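Local coordinates for protein drebrin (Homo sapiens, PDB 5Y1Z) that probably binds actin filaments and contains a cofilin-type (ADF-homology) domain, at residues L16-E21 with D30-T35. Residues are numbered along the deposited sequence; the frame is centred on the assembly and turned at random.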
loop_
_atom_site.group_PDB
_atom_site.type_symbol
_atom_site.label_atom_id
_atom_site.label_comp_id
_atom_site.label_asym_id
_atom_site.label_seq_id
_atom_site.Cartn_x
_atom_site.Cartn_y
_atom_site.Cartn_z
ATOM N N LEU A 16 10.329 -1.281 -16.370
ATOM C CA LEU A 16 11.610 -0.679 -16.053
ATOM C C LEU A 16 12.482 -0.492 -17.286
ATOM O O LEU A 16 13.319 0.405 -17.291
ATOM C CB LEU A 16 12.319 -1.512 -15.006
ATOM C CG LEU A 16 11.584 -1.306 -13.680
ATOM C CD1 LEU A 16 12.123 -2.242 -12.586
ATOM C CD2 LEU A 16 11.599 0.153 -13.228
ATOM N N ALA A 17 12.274 -1.280 -18.345
ATOM C CA ALA A 17 13.041 -1.089 -19.570
ATOM C C ALA A 17 12.658 0.216 -20.257
ATOM O O ALA A 17 13.527 0.939 -20.771
ATOM C CB ALA A 17 12.838 -2.284 -20.495
ATOM N N ALA A 18 11.360 0.530 -20.292
ATOM C CA ALA A 18 10.943 1.815 -20.841
ATOM C C ALA A 18 11.484 2.961 -20.005
ATOM O O ALA A 18 12.014 3.945 -20.542
ATOM C CB ALA A 18 9.427 1.882 -20.902
ATOM N N TYR A 19 11.369 2.841 -18.679
ATOM C CA TYR A 19 11.829 3.911 -17.804
ATOM C C TYR A 19 13.335 4.121 -17.925
ATOM O O TYR A 19 13.821 5.264 -17.960
ATOM C CB TYR A 19 11.422 3.567 -16.377
ATOM C CG TYR A 19 12.196 4.237 -15.277
ATOM C CD1 TYR A 19 11.892 5.529 -14.875
ATOM C CD2 TYR A 19 13.199 3.556 -14.613
ATOM C CE1 TYR A 19 12.589 6.131 -13.849
ATOM C CE2 TYR A 19 13.891 4.135 -13.581
ATOM C CZ TYR A 19 13.588 5.424 -13.198
ATOM O OH TYR A 19 14.295 5.996 -12.162
ATOM N N GLU A 20 14.089 3.027 -18.003
ATOM C CA GLU A 20 15.530 3.124 -18.177
ATOM C C GLU A 20 15.865 3.803 -19.499
ATOM O O GLU A 20 16.794 4.615 -19.564
ATOM C CB GLU A 20 16.160 1.736 -18.070
ATOM C CG GLU A 20 17.645 1.694 -18.345
ATOM C CD GLU A 20 18.279 0.388 -17.895
ATOM O OE1 GLU A 20 17.912 -0.682 -18.446
ATOM O OE2 GLU A 20 19.151 0.425 -16.996
ATOM N N GLU A 21 15.110 3.491 -20.566
ATOM C CA GLU A 21 15.300 4.196 -21.836
ATOM C C GLU A 21 15.079 5.692 -21.677
ATOM O O GLU A 21 15.814 6.502 -22.256
ATOM C CB GLU A 21 14.349 3.655 -22.895
ATOM C CG GLU A 21 14.958 2.648 -23.814
ATOM C CD GLU A 21 15.573 3.294 -25.044
ATOM O OE1 GLU A 21 14.831 3.985 -25.792
ATOM O OE2 GLU A 21 16.799 3.105 -25.270
ATOM N N ASP A 30 12.295 9.923 -24.902
ATOM C CA ASP A 30 12.215 10.753 -23.714
ATOM C C ASP A 30 10.840 10.675 -23.074
ATOM O O ASP A 30 10.550 11.469 -22.166
ATOM C CB ASP A 30 12.572 12.218 -24.021
ATOM C CG ASP A 30 11.663 12.862 -25.074
ATOM O OD1 ASP A 30 10.759 12.197 -25.617
ATOM O OD2 ASP A 30 11.871 14.060 -25.363
ATOM N N TRP A 31 9.993 9.736 -23.497
ATOM C CA TRP A 31 8.777 9.541 -22.728
ATOM C C TRP A 31 8.353 8.085 -22.784
ATOM O O TRP A 31 8.636 7.367 -23.751
ATOM C CB TRP A 31 7.629 10.444 -23.204
ATOM C CG TRP A 31 7.126 10.165 -24.594
ATOM C CD1 TRP A 31 7.500 10.803 -25.736
ATOM C CD2 TRP A 31 6.144 9.196 -24.981
ATOM N NE1 TRP A 31 6.825 10.283 -26.821
ATOM C CE2 TRP A 31 5.984 9.297 -26.386
ATOM C CE3 TRP A 31 5.394 8.243 -24.281
ATOM C CZ2 TRP A 31 5.098 8.494 -27.104
ATOM C CZ3 TRP A 31 4.510 7.435 -24.996
ATOM C CH2 TRP A 31 4.370 7.571 -26.399
ATOM N N ALA A 32 7.682 7.665 -21.710
ATOM C CA ALA A 32 7.049 6.363 -21.605
ATOM C C ALA A 32 5.660 6.564 -21.002
ATOM O O ALA A 32 5.424 7.504 -20.243
ATOM C CB ALA A 32 7.910 5.382 -20.789
ATOM N N LEU A 33 4.717 5.722 -21.415
ATOM C CA LEU A 33 3.315 5.852 -21.041
ATOM C C LEU A 33 2.833 4.499 -20.542
ATOM O O LEU A 33 2.832 3.513 -21.305
ATOM C CB LEU A 33 2.475 6.320 -22.241
ATOM C CG LEU A 33 0.980 6.390 -21.997
ATOM C CD1 LEU A 33 0.709 7.463 -20.945
ATOM C CD2 LEU A 33 0.268 6.676 -23.310
ATOM N N TYR A 34 2.351 4.471 -19.300
ATOM C CA TYR A 34 1.839 3.266 -18.646
ATOM C C TYR A 34 0.355 3.386 -18.305
ATOM O O TYR A 34 -0.200 4.483 -18.220
ATOM C CB TYR A 34 2.613 2.959 -17.352
ATOM C CG TYR A 34 4.118 3.032 -17.471
ATOM C CD1 TYR A 34 4.841 1.906 -17.854
ATOM C CD2 TYR A 34 4.820 4.203 -17.193
ATOM C CE1 TYR A 34 6.205 1.929 -17.965
ATOM C CE2 TYR A 34 6.212 4.235 -17.305
ATOM C CZ TYR A 34 6.890 3.083 -17.692
ATOM O OH TYR A 34 8.257 3.047 -17.825
ATOM N N THR A 35 -0.294 2.238 -18.131
ATOM C CA THR A 35 -1.728 2.199 -17.849
ATOM C C THR A 35 -2.053 0.863 -17.192
ATOM O O THR A 35 -1.212 -0.040 -17.128
ATOM C CB THR A 35 -2.572 2.417 -19.113
ATOM O OG1 THR A 35 -3.953 2.569 -18.748
ATOM C CG2 THR A 35 -2.423 1.241 -20.077
#
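Ala18 meets Ala32 and Tyr34 in a small, buried and mainly apolar helix-on-sheet contact. Helix 12-23 lies here on one face of the mixed sheet of the ADF-homology fold, over strand 31-36, the next element along the chain. The two segments run nearly antiparallel, at 155°, with axes 7.7 Å apart at closest approach. The methyl groups of Ala18 and Ala32 both point across the gap, and Ala18 CB lies 3.8 Å from Ala32 CB. With alanine on both sides, the backbones come close: Ala18 CA and Ala32 CA are 6.0 Å apart.

Tyr34 reaches the helix from two residues further along the strand. Its CG is anti to the carbonyl carbon (chi1 -47°), and the ring extends toward the helix. The hydroxyl end does the touching. Tyr34 OH lies 3.5 Å from Ala18 CB, and that methyl sits obliquely to the ring. The same oxygen is 3.5 Å from Tyr19 CB. It is also 3.2 Å from Tyr19 N, but the angle is too poor for a hydrogen bond. Its polar partner is the carbonyl oxygen of Leu15, one turn back in the helix. The ring of Tyr34 also stacks with Phe111.

Tyr19 gives this contact little more than its CB. Its CG is anti to the backbone N (chi1 158°), and the ring leads away from strand 31-36. There it meets Phe69, and its hydroxyl bonds to the carbonyl oxygen of Gln112.

The two segments bury 143 Å² between them. The small alanine side chains are consistent with the close approach of helix and strand, while the bond from Tyr34 to Leu15 ties the strand to the helix and satisfies a buried hydroxyl.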